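Probable ribosomal RNA small subunit methyltransferase (Thermus thermophilus, PDB 3DMH) methylates N2 of a guanine in 16S ribosomal RNA, taking the methyl group from S-adenosylmethionine. Local coordinates at residues I193-H202 with Y244-M254; G114-V123 with R147-L155. One frame throughout, in Å; residues are numbered along the deposited sequence.

Contact 1 of 2, residues I193-H202 with Y244-M254; sequences ILGAEYTFHH and YGALTLPLARM. With SAM (S-adenosylmethionine), chain D.
Strand 196-202 runs over helix 248-253 at 139° between their directions, the axes 9.9 Å apart at closest, and Tyr198, Phe200 and His202 point down from it onto 244-254. The Tyr198 ring packs on Pro250, with CD1 against Leu249 CB. Pro250 CG sits over one ring face, a CH-pi contact 4.3 Å from the centroid, and Arg253 CB comes in at the edge, 3.2 Å from Tyr198 OH. Arg253 leaves the helix with CG anti to its backbone N (chi1 -179°), then bends at the next two bonds; this folds the guanidinium back over Tyr198 CE1, its plane 16° from that of the ring. Its NH2 bonds Asn278 O. With an alanine in place of Tyr198, Pro250 would probably lose the ring that covers it and the guanidinium would lose its flat support. The edge of Tyr244 is turned toward the face of Phe200 in an offset edge-to-face pair, with CD1 of each 3.6 Å apart. Gly245 O meets the Phe200 edge 3.4 Å from CE1, and Leu249 CD2 packs against the same carbon. His202 CD2 lies over one face of the Tyr244 ring, offset toward the rim; Ser208 O and the Gly210 amide take up Tyr244 OH and His202 NE2. In the loop leading into the helix, Ala246 CB stands 3.5 Å from OXT of S-adenosylmethionine. No direct hydrogen bond joins the segments, so apolar and aromatic packing backs the cofactor-binding loop of this Rossmann-like domain, with a water that accepts from His201 N lying 2.8 Å from Tyr244 O.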
loop_
_atom_site.group_PDB
_atom_site.type_symbol
_atom_site.label_atom_id
_atom_site.label_comp_id
_atom_site.label_asym_id
_atom_site.label_seq_id
_atom_site.Cartn_x
_atom_site.Cartn_y
_atom_site.Cartn_z
ATOM N N ILE A 193 -7.393 23.803 1.888
ATOM C CA ILE A 193 -8.379 23.073 1.110
ATOM C C ILE A 193 -9.772 23.608 1.408
ATOM O O ILE A 193 -10.208 23.626 2.562
ATOM C CB ILE A 193 -8.305 21.533 1.384
ATOM C CG1 ILE A 193 -6.925 20.971 0.992
ATOM C CG2 ILE A 193 -9.418 20.804 0.644
ATOM C CD1 ILE A 193 -6.625 19.573 1.542
ATOM N N LEU A 194 -10.454 24.058 0.357
ATOM C CA LEU A 194 -11.810 24.603 0.457
ATOM C C LEU A 194 -11.956 25.612 1.604
ATOM O O LEU A 194 -12.908 25.550 2.384
ATOM C CB LEU A 194 -12.847 23.468 0.588
ATOM C CG LEU A 194 -12.917 22.352 -0.459
ATOM C CD1 LEU A 194 -13.829 21.224 0.020
ATOM C CD2 LEU A 194 -13.379 22.880 -1.805
ATOM N N GLY A 195 -10.993 26.527 1.708
ATOM C CA GLY A 195 -11.045 27.617 2.691
ATOM C C GLY A 195 -10.615 27.279 4.113
ATOM O O GLY A 195 -10.868 28.064 5.035
ATOM N N ALA A 196 -9.973 26.118 4.293
ATOM C CA ALA A 196 -9.525 25.681 5.618
ATOM C C ALA A 196 -8.107 25.122 5.572
ATOM O O ALA A 196 -7.703 24.528 4.575
ATOM C CB ALA A 196 -10.489 24.650 6.197
ATOM N N GLU A 197 -7.369 25.314 6.660
ATOM C CA GLU A 197 -5.970 24.899 6.749
ATOM C C GLU A 197 -5.822 23.515 7.336
ATOM O O GLU A 197 -6.412 23.223 8.378
ATOM C CB GLU A 197 -5.186 25.864 7.635
ATOM C CG GLU A 197 -4.999 27.241 7.038
ATOM C CD GLU A 197 -4.135 27.234 5.783
ATOM O OE1 GLU A 197 -3.200 26.401 5.688
ATOM O OE2 GLU A 197 -4.397 28.079 4.896
ATOM N N TYR A 198 -5.011 22.687 6.674
ATOM C CA TYR A 198 -4.689 21.335 7.145
ATOM C C TYR A 198 -3.183 21.141 7.193
ATOM O O TYR A 198 -2.457 21.647 6.336
ATOM C CB TYR A 198 -5.315 20.270 6.231
ATOM C CG TYR A 198 -6.817 20.371 6.148
ATOM C CD1 TYR A 198 -7.637 19.687 7.047
ATOM C CD2 TYR A 198 -7.422 21.193 5.200
ATOM C CE1 TYR A 198 -9.019 19.800 6.983
ATOM C CE2 TYR A 198 -8.796 21.317 5.135
ATOM C CZ TYR A 198 -9.590 20.627 6.028
ATOM O OH TYR A 198 -10.956 20.761 5.952
ATOM N N THR A 199 -2.711 20.408 8.201
ATOM C CA THR A 199 -1.328 19.959 8.221
ATOM C C THR A 199 -1.336 18.450 8.132
ATOM O O THR A 199 -1.743 17.770 9.075
ATOM C CB THR A 199 -0.581 20.402 9.486
ATOM O OG1 THR A 199 -0.586 21.836 9.551
ATOM C CG2 THR A 199 0.858 19.926 9.449
ATOM N N PHE A 200 -0.878 17.949 6.996
ATOM C CA PHE A 200 -0.767 16.507 6.793
ATOM C C PHE A 200 0.562 15.964 7.302
ATOM O O PHE A 200 1.591 16.646 7.277
ATOM C CB PHE A 200 -0.988 16.151 5.328
ATOM C CG PHE A 200 -2.349 16.522 4.821
ATOM C CD1 PHE A 200 -3.443 15.692 5.043
ATOM C CD2 PHE A 200 -2.548 17.720 4.143
ATOM C CE1 PHE A 200 -4.710 16.037 4.578
ATOM C CE2 PHE A 200 -3.809 18.085 3.680
ATOM C CZ PHE A 200 -4.899 17.236 3.890
ATOM N N HIS A 201 0.524 14.718 7.767
ATOM C CA HIS A 201 1.683 14.053 8.344
ATOM C C HIS A 201 1.761 12.704 7.695
ATOM O O HIS A 201 0.748 12.024 7.558
ATOM C CB HIS A 201 1.502 13.855 9.839
ATOM C CG HIS A 201 1.659 15.113 10.627
ATOM N ND1 HIS A 201 0.679 16.083 10.704
ATOM C CD2 HIS A 201 2.706 15.581 11.345
ATOM C CE1 HIS A 201 1.110 17.082 11.457
ATOM N NE2 HIS A 201 2.337 16.803 11.855
ATOM N N HIS A 202 2.956 12.326 7.284
ATOM C CA HIS A 202 3.110 11.007 6.679
ATOM C C HIS A 202 4.494 10.409 6.790
ATOM O O HIS A 202 5.512 11.109 6.922
ATOM C CB HIS A 202 2.630 11.020 5.222
ATOM C CG HIS A 202 3.409 11.935 4.339
ATOM N ND1 HIS A 202 4.684 11.637 3.904
ATOM C CD2 HIS A 202 3.102 13.144 3.813
ATOM C CE1 HIS A 202 5.125 12.622 3.144
ATOM N NE2 HIS A 202 4.187 13.549 3.075
ATOM N N TYR A 244 -2.873 9.236 3.348
ATOM C CA TYR A 244 -2.656 10.051 4.571
ATOM C C TYR A 244 -3.811 11.033 4.871
ATOM O O TYR A 244 -3.745 11.816 5.818
ATOM C CB TYR A 244 -1.312 10.788 4.536
ATOM C CG TYR A 244 -1.182 11.733 3.386
ATOM C CD1 TYR A 244 -1.885 12.944 3.354
ATOM C CD2 TYR A 244 -0.341 11.422 2.324
ATOM C CE1 TYR A 244 -1.744 13.818 2.278
ATOM C CE2 TYR A 244 -0.185 12.295 1.254
ATOM C CZ TYR A 244 -0.900 13.466 1.229
ATOM O OH TYR A 244 -0.753 14.296 0.156
ATOM N N GLY A 245 -4.868 10.980 4.059
ATOM C CA GLY A 245 -6.085 11.712 4.371
ATOM C C GLY A 245 -6.443 12.959 3.592
ATOM O O GLY A 245 -7.211 13.777 4.095
ATOM N N ALA A 246 -5.959 13.078 2.352
ATOM C CA ALA A 246 -6.295 14.266 1.538
ATOM C C ALA A 246 -7.805 14.477 1.391
ATOM O O ALA A 246 -8.274 15.612 1.410
ATOM C CB ALA A 246 -5.621 14.212 0.171
ATOM N N LEU A 247 -8.568 13.388 1.257
ATOM C CA LEU A 247 -10.046 13.477 1.241
ATOM C C LEU A 247 -10.641 13.355 2.645
ATOM O O LEU A 247 -11.620 14.023 2.985
ATOM C CB LEU A 247 -10.662 12.405 0.334
ATOM C CG LEU A 247 -10.147 12.352 -1.107
ATOM C CD1 LEU A 247 -10.807 11.227 -1.895
ATOM C CD2 LEU A 247 -10.351 13.688 -1.835
ATOM N N THR A 248 -10.038 12.474 3.441
ATOM C CA THR A 248 -10.552 12.122 4.764
ATOM C C THR A 248 -10.620 13.314 5.715
ATOM O O THR A 248 -11.635 13.525 6.369
ATOM C CB THR A 248 -9.655 11.056 5.424
ATOM O OG1 THR A 248 -9.213 10.096 4.435
ATOM C CG2 THR A 248 -10.389 10.394 6.612
ATOM N N LEU A 249 -9.533 14.070 5.799
ATOM C CA LEU A 249 -9.475 15.177 6.769
ATOM C C LEU A 249 -10.488 16.275 6.455
ATOM O O LEU A 249 -11.265 16.650 7.343
ATOM C CB LEU A 249 -8.045 15.735 6.933
ATOM C CG LEU A 249 -7.218 15.117 8.077
ATOM C CD1 LEU A 249 -6.855 13.656 7.817
ATOM C CD2 LEU A 249 -5.953 15.933 8.325
ATOM N N PRO A 250 -10.502 16.787 5.199
ATOM C CA PRO A 250 -11.515 17.800 4.856
ATOM C C PRO A 250 -12.942 17.312 5.077
ATOM O O PRO A 250 -13.748 18.051 5.627
ATOM C CB PRO A 250 -11.259 18.060 3.370
ATOM C CG PRO A 250 -9.821 17.770 3.199
ATOM C CD PRO A 250 -9.585 16.557 4.069
ATOM N N LEU A 251 -13.252 16.075 4.674
ATOM C CA LEU A 251 -14.611 15.576 4.888
ATOM C C LEU A 251 -14.976 15.468 6.377
ATOM O O LEU A 251 -16.121 15.750 6.757
ATOM C CB LEU A 251 -14.849 14.264 4.137
ATOM C CG LEU A 251 -14.847 14.425 2.606
ATOM C CD1 LEU A 251 -14.761 13.055 1.952
ATOM C CD2 LEU A 251 -16.063 15.219 2.089
ATOM N N ALA A 252 -14.008 15.094 7.219
ATOM C CA ALA A 252 -14.219 15.067 8.679
ATOM C C ALA A 252 -14.418 16.478 9.203
ATOM O O ALA A 252 -15.292 16.723 10.042
ATOM C CB ALA A 252 -13.051 14.406 9.401
ATOM N N ARG A 253 -13.604 17.402 8.695
ATOM C CA ARG A 253 -13.720 18.820 9.076
ATOM C C ARG A 253 -15.095 19.395 8.711
ATOM O O ARG A 253 -15.648 20.214 9.453
ATOM C CB ARG A 253 -12.585 19.644 8.450
ATOM C CG ARG A 253 -12.550 21.158 8.775
ATOM C CD ARG A 253 -12.417 21.459 10.257
ATOM N NE ARG A 253 -11.183 20.965 10.873
ATOM C CZ ARG A 253 -9.968 21.484 10.693
ATOM N NH1 ARG A 253 -9.783 22.523 9.880
ATOM N NH2 ARG A 253 -8.931 20.953 11.335
ATOM N N MET A 254 -15.642 18.934 7.592
ATOM C CA MET A 254 -16.972 19.335 7.129
ATOM C C MET A 254 -18.104 18.666 7.916
ATOM O O MET A 254 -19.277 18.935 7.656
ATOM C CB MET A 254 -17.138 19.074 5.624
ATOM C CG MET A 254 -16.201 19.866 4.702
ATOM S SD MET A 254 -16.183 19.257 2.989
ATOM C CE MET A 254 -17.694 19.963 2.344
HETATM N N SAM D . -7.150 9.149 -0.955
HETATM C CA SAM D . -5.697 9.538 -0.962
HETATM C C SAM D . -5.543 10.849 -1.703
HETATM O O SAM D . -6.527 11.224 -2.357
HETATM O OXT SAM D . -4.462 11.459 -1.660
HETATM C CB SAM D . -4.840 8.480 -1.660
HETATM C CG SAM D . -5.196 8.192 -3.120
HETATM S SD SAM D . -4.028 7.010 -3.869
HETATM C CE SAM D . -4.230 7.371 -5.637
HETATM C "C5'" SAM D . -4.843 5.389 -3.774
HETATM C "C4'" SAM D . -4.758 4.780 -2.384
HETATM O "O4'" SAM D . -5.342 3.486 -2.511
HETATM C "C3'" SAM D . -3.335 4.607 -1.835
HETATM O "O3'" SAM D . -3.185 5.219 -0.560
HETATM C "C2'" SAM D . -3.160 3.086 -1.788
HETATM O "O2'" SAM D . -2.284 2.607 -0.787
HETATM C "C1'" SAM D . -4.619 2.673 -1.608
HETATM N N9 SAM D . -4.823 1.270 -1.913
HETATM C C8 SAM D . -4.157 0.468 -2.837
HETATM N N7 SAM D . -4.694 -0.777 -2.811
HETATM C C5 SAM D . -5.690 -0.777 -1.857
HETATM C C6 SAM D . -6.549 -1.764 -1.361
HETATM N N6 SAM D . -6.490 -3.026 -1.806
HETATM N N1 SAM D . -7.446 -1.402 -0.383
HETATM C C2 SAM D . -7.501 -0.119 0.113
HETATM N N3 SAM D . -6.622 0.867 -0.320
HETATM C C4 SAM D . -5.756 0.516 -1.297
HETATM O O HOH W 1 -6.553 21.677 10.836
HETATM O O HOH W 2 -1.946 12.981 7.607
#

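Contact 2 of 2, residues G114-V123 with R147-L155; sequences GTAYVQASLV and RYFKEARAL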
loop_
_atom_site.group_PDB
_atom_site.type_symbol
_atom_site.label_atom_id
_atom_site.label_comp_id
_atom_site.label_asym_id
_atom_site.label_seq_id
_atom_site.Cartn_x
_atom_site.Cartn_y
_atom_site.Cartn_z
ATOM N N GLY A 114 9.647 4.452 -3.432
ATOM C CA GLY A 114 10.576 5.595 -3.436
ATOM C C GLY A 114 11.808 5.496 -2.553
ATOM O O GLY A 114 11.923 4.603 -1.716
ATOM N N THR A 115 12.734 6.438 -2.744
ATOM C CA THR A 115 14.040 6.412 -2.090
ATOM C C THR A 115 13.998 6.363 -0.564
ATOM O O THR A 115 14.738 5.584 0.044
ATOM C CB THR A 115 14.886 7.624 -2.536
ATOM O OG1 THR A 115 15.075 7.549 -3.951
ATOM C CG2 THR A 115 16.247 7.640 -1.830
ATOM N N ALA A 116 13.153 7.197 0.045
ATOM C CA ALA A 116 13.073 7.282 1.501
ATOM C C ALA A 116 12.630 5.943 2.089
ATOM O O ALA A 116 13.201 5.463 3.077
ATOM C CB ALA A 116 12.111 8.384 1.922
ATOM N N TYR A 117 11.615 5.344 1.479
ATOM C CA TYR A 117 11.102 4.067 1.967
ATOM C C TYR A 117 12.136 2.955 1.821
ATOM O O TYR A 117 12.319 2.130 2.732
ATOM C CB TYR A 117 9.821 3.690 1.231
ATOM C CG TYR A 117 9.085 2.568 1.910
ATOM C CD1 TYR A 117 8.168 2.833 2.923
ATOM C CD2 TYR A 117 9.324 1.238 1.562
ATOM C CE1 TYR A 117 7.499 1.829 3.574
ATOM C CE2 TYR A 117 8.654 0.210 2.211
ATOM C CZ TYR A 117 7.725 0.515 3.207
ATOM O OH TYR A 117 7.067 -0.492 3.870
ATOM N N VAL A 118 12.827 2.949 0.687
ATOM C CA VAL A 118 13.878 1.962 0.446
ATOM C C VAL A 118 14.995 2.173 1.468
ATOM O O VAL A 118 15.497 1.212 2.054
ATOM C CB VAL A 118 14.437 2.003 -1.008
ATOM C CG1 VAL A 118 15.625 1.045 -1.162
ATOM C CG2 VAL A 118 13.353 1.676 -2.037
ATOM N N GLN A 119 15.390 3.433 1.695
ATOM C CA GLN A 119 16.501 3.694 2.610
ATOM C C GLN A 119 16.189 3.235 4.028
ATOM O O GLN A 119 17.041 2.638 4.701
ATOM C CB GLN A 119 16.866 5.188 2.617
ATOM C CG GLN A 119 18.085 5.510 3.483
ATOM C CD GLN A 119 19.377 4.957 2.910
ATOM O OE1 GLN A 119 19.468 4.687 1.709
ATOM N NE2 GLN A 119 20.385 4.783 3.765
ATOM N N ALA A 120 14.962 3.512 4.466
ATOM C CA ALA A 120 14.503 3.098 5.786
ATOM C C ALA A 120 14.530 1.576 5.881
ATOM O O ALA A 120 14.890 1.018 6.920
ATOM C CB ALA A 120 13.089 3.612 6.041
ATOM N N SER A 121 14.149 0.919 4.787
ATOM C CA SER A 121 14.177 -0.553 4.710
ATOM C C SER A 121 15.593 -1.120 4.770
ATOM O O SER A 121 15.838 -2.131 5.445
ATOM C CB SER A 121 13.464 -1.054 3.452
ATOM O OG SER A 121 12.069 -0.750 3.527
ATOM N N LEU A 122 16.520 -0.454 4.076
ATOM C CA LEU A 122 17.934 -0.850 4.102
ATOM C C LEU A 122 18.516 -0.726 5.503
ATOM O O LEU A 122 19.203 -1.633 5.974
ATOM C CB LEU A 122 18.748 -0.011 3.111
ATOM C CG LEU A 122 18.502 -0.323 1.627
ATOM C CD1 LEU A 122 19.227 0.679 0.727
ATOM C CD2 LEU A 122 18.906 -1.759 1.291
ATOM N N VAL A 123 18.246 0.399 6.167
ATOM C CA VAL A 123 18.734 0.578 7.540
ATOM C C VAL A 123 18.077 -0.411 8.509
ATOM O O VAL A 123 18.750 -0.967 9.381
ATOM C CB VAL A 123 18.548 2.022 8.034
ATOM C CG1 VAL A 123 19.113 2.168 9.436
ATOM C CG2 VAL A 123 19.247 2.989 7.089
ATOM N N ARG A 147 22.127 1.673 -7.357
ATOM C CA ARG A 147 22.182 2.697 -6.312
ATOM C C ARG A 147 21.918 2.114 -4.919
ATOM O O ARG A 147 22.654 2.409 -3.967
ATOM C CB ARG A 147 21.245 3.877 -6.650
ATOM C CG ARG A 147 20.752 4.729 -5.465
ATOM C CD ARG A 147 20.011 6.003 -5.929
ATOM N NE ARG A 147 18.552 5.934 -5.882
ATOM C CZ ARG A 147 17.786 5.598 -6.915
ATOM N NH1 ARG A 147 18.342 5.268 -8.076
ATOM N NH2 ARG A 147 16.476 5.587 -6.791
ATOM N N TYR A 148 20.894 1.263 -4.812
ATOM C CA TYR A 148 20.523 0.706 -3.521
ATOM C C TYR A 148 21.524 -0.338 -3.038
ATOM O O TYR A 148 21.819 -0.405 -1.842
ATOM C CB TYR A 148 19.099 0.150 -3.567
ATOM C CG TYR A 148 18.040 1.211 -3.818
ATOM C CD1 TYR A 148 18.017 2.399 -3.077
ATOM C CD2 TYR A 148 17.038 1.007 -4.774
ATOM C CE1 TYR A 148 17.013 3.372 -3.294
ATOM C CE2 TYR A 148 16.037 1.967 -4.998
ATOM C CZ TYR A 148 16.033 3.144 -4.250
ATOM O OH TYR A 148 15.040 4.095 -4.464
ATOM N N PHE A 149 22.053 -1.125 -3.974
ATOM C CA PHE A 149 23.097 -2.114 -3.676
ATOM C C PHE A 149 24.380 -1.429 -3.203
ATOM O O PHE A 149 25.035 -1.903 -2.274
ATOM C CB PHE A 149 23.360 -2.982 -4.911
ATOM C CG PHE A 149 24.420 -4.044 -4.720
ATOM C CD1 PHE A 149 24.592 -4.690 -3.494
ATOM C CD2 PHE A 149 25.227 -4.413 -5.792
ATOM C CE1 PHE A 149 25.571 -5.673 -3.329
ATOM C CE2 PHE A 149 26.205 -5.406 -5.647
ATOM C CZ PHE A 149 26.379 -6.036 -4.410
ATOM N N LYS A 150 24.733 -0.309 -3.833
ATOM C CA LYS A 150 25.884 0.492 -3.397
ATOM C C LYS A 150 25.691 0.996 -1.959
ATOM O O LYS A 150 26.625 0.952 -1.148
ATOM C CB LYS A 150 26.112 1.660 -4.360
ATOM C CG LYS A 150 27.357 2.489 -4.057
ATOM C CD LYS A 150 27.680 3.440 -5.194
ATOM C CE LYS A 150 28.941 4.224 -4.887
ATOM N NZ LYS A 150 29.538 4.822 -6.110
ATOM N N GLU A 151 24.472 1.450 -1.651
ATOM C CA GLU A 151 24.138 1.907 -0.305
ATOM C C GLU A 151 24.159 0.751 0.708
ATOM O O GLU A 151 24.676 0.905 1.823
ATOM C CB GLU A 151 22.800 2.668 -0.304
ATOM C CG GLU A 151 22.306 3.184 1.071
ATOM C CD GLU A 151 23.262 4.165 1.767
ATOM O OE1 GLU A 151 24.172 4.729 1.117
ATOM O OE2 GLU A 151 23.099 4.370 2.990
ATOM N N ALA A 152 23.604 -0.398 0.322
ATOM C CA ALA A 152 23.649 -1.586 1.178
ATOM C C ALA A 152 25.089 -1.979 1.508
ATOM O O ALA A 152 25.402 -2.279 2.657
ATOM C CB ALA A 152 22.903 -2.757 0.533
ATOM N N ARG A 153 25.958 -1.947 0.503
ATOM C CA ARG A 153 27.365 -2.292 0.702
ATOM C C ARG A 153 28.040 -1.317 1.662
ATOM O O ARG A 153 28.837 -1.729 2.503
ATOM C CB ARG A 153 28.126 -2.346 -0.630
ATOM C CG ARG A 153 27.938 -3.643 -1.397
ATOM C CD ARG A 153 28.667 -3.626 -2.731
ATOM N NE ARG A 153 28.205 -2.543 -3.597
ATOM C CZ ARG A 153 28.779 -2.206 -4.748
ATOM N NH1 ARG A 153 29.836 -2.879 -5.191
ATOM N NH2 ARG A 153 28.295 -1.197 -5.460
ATOM N N ALA A 154 27.701 -0.032 1.543
ATOM C CA ALA A 154 28.213 0.997 2.449
ATOM C C ALA A 154 27.695 0.792 3.871
ATOM O O ALA A 154 28.416 0.993 4.845
ATOM C CB ALA A 154 27.850 2.383 1.944
ATOM N N LEU A 155 26.438 0.366 3.984
ATOM C CA LEU A 155 25.830 0.148 5.295
ATOM C C LEU A 155 26.380 -1.074 6.032
ATOM O O LEU A 155 26.478 -1.052 7.263
ATOM C CB LEU A 155 24.304 0.026 5.169
ATOM C CG LEU A 155 23.502 1.301 4.894
ATOM C CD1 LEU A 155 22.074 0.935 4.504
ATOM C CD2 LEU A 155 23.512 2.233 6.098
#
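Two helices on one face of a seven-stranded mixed sheet, 115-128 and 145-156, pack side by side here, their segments running the same way at 31° with axes 10.4 Å apart. Tyr148 reaches across from the second helix and lays its ring against Val118. Val118 CG1 stands almost over the ring centre, 3.4 Å from the centroid, in a close CH-pi contact; its position anti to the backbone N (chi1 174°) aims this methyl at the ring, while CG2 touches CZ nearer the hydroxyl. Thr115 CA meets the edge of the same ring, 3.5 Å from Tyr148 OH. That hydroxyl also receives a weak bond from Arg147 NH2 of its own helix. One turn along, Leu122 is a knob in the hole formed by Tyr148, Glu151, Ala152 and Leu155: CD1 faces Tyr148 O and Glu151 CG, CD2 turns to Ala152 CB, and CB lies 3.7 Å from Leu155 CD1. The sheet, whose strand order 3-2-1-4-5-7-6 is that of a Rossmann-like methyltransferase fold, closes the contact from below: Leu122 rests on Leu107 and Leu137, and Ala152 on Leu137 and Leu173. Along the chain, helix 115-128 is followed by strand 133-140 and then by helix 145-156, and the two helices meet above the strands. Toward solvent the packing turns polar. Gln119 and Glu151, both bent at chi2, cross at about a right angle, and Gln119 NE2 donates to Glu151 OE2 over 2.9 Å at 159°. The acceptor lies near the amide plane, yet the donor approaches from above the carboxylate plane. Gln119 OE1, the other branch of the amide, comes 3.3 Å from Glu151 CG.

In the fold
Contacts 1 and 2 lie in different halves of the chain, their centres 32 Å apart and their nearest atoms about 8 Å apart without touching. Each half holds a seven-stranded mixed sheet of order 3-2-1-4-5-7-6. Contact 2 joins two helices of the first half, whereas contact 1 lays the two-stranded hairpin of 187-202 on the second, where Ala246 and Leu247 belong to the S-adenosylmethionine pocket. Ser216, another residue of that pocket, has its side chain about 4 Å from that of Ala246, and the nearest atom of guanosine is about 10 Å from the Ala246 side chain. From Gly114 of contact 2 the nearest cofactor atom is about 13 Å away and the nearest guanosine atom about 14 Å.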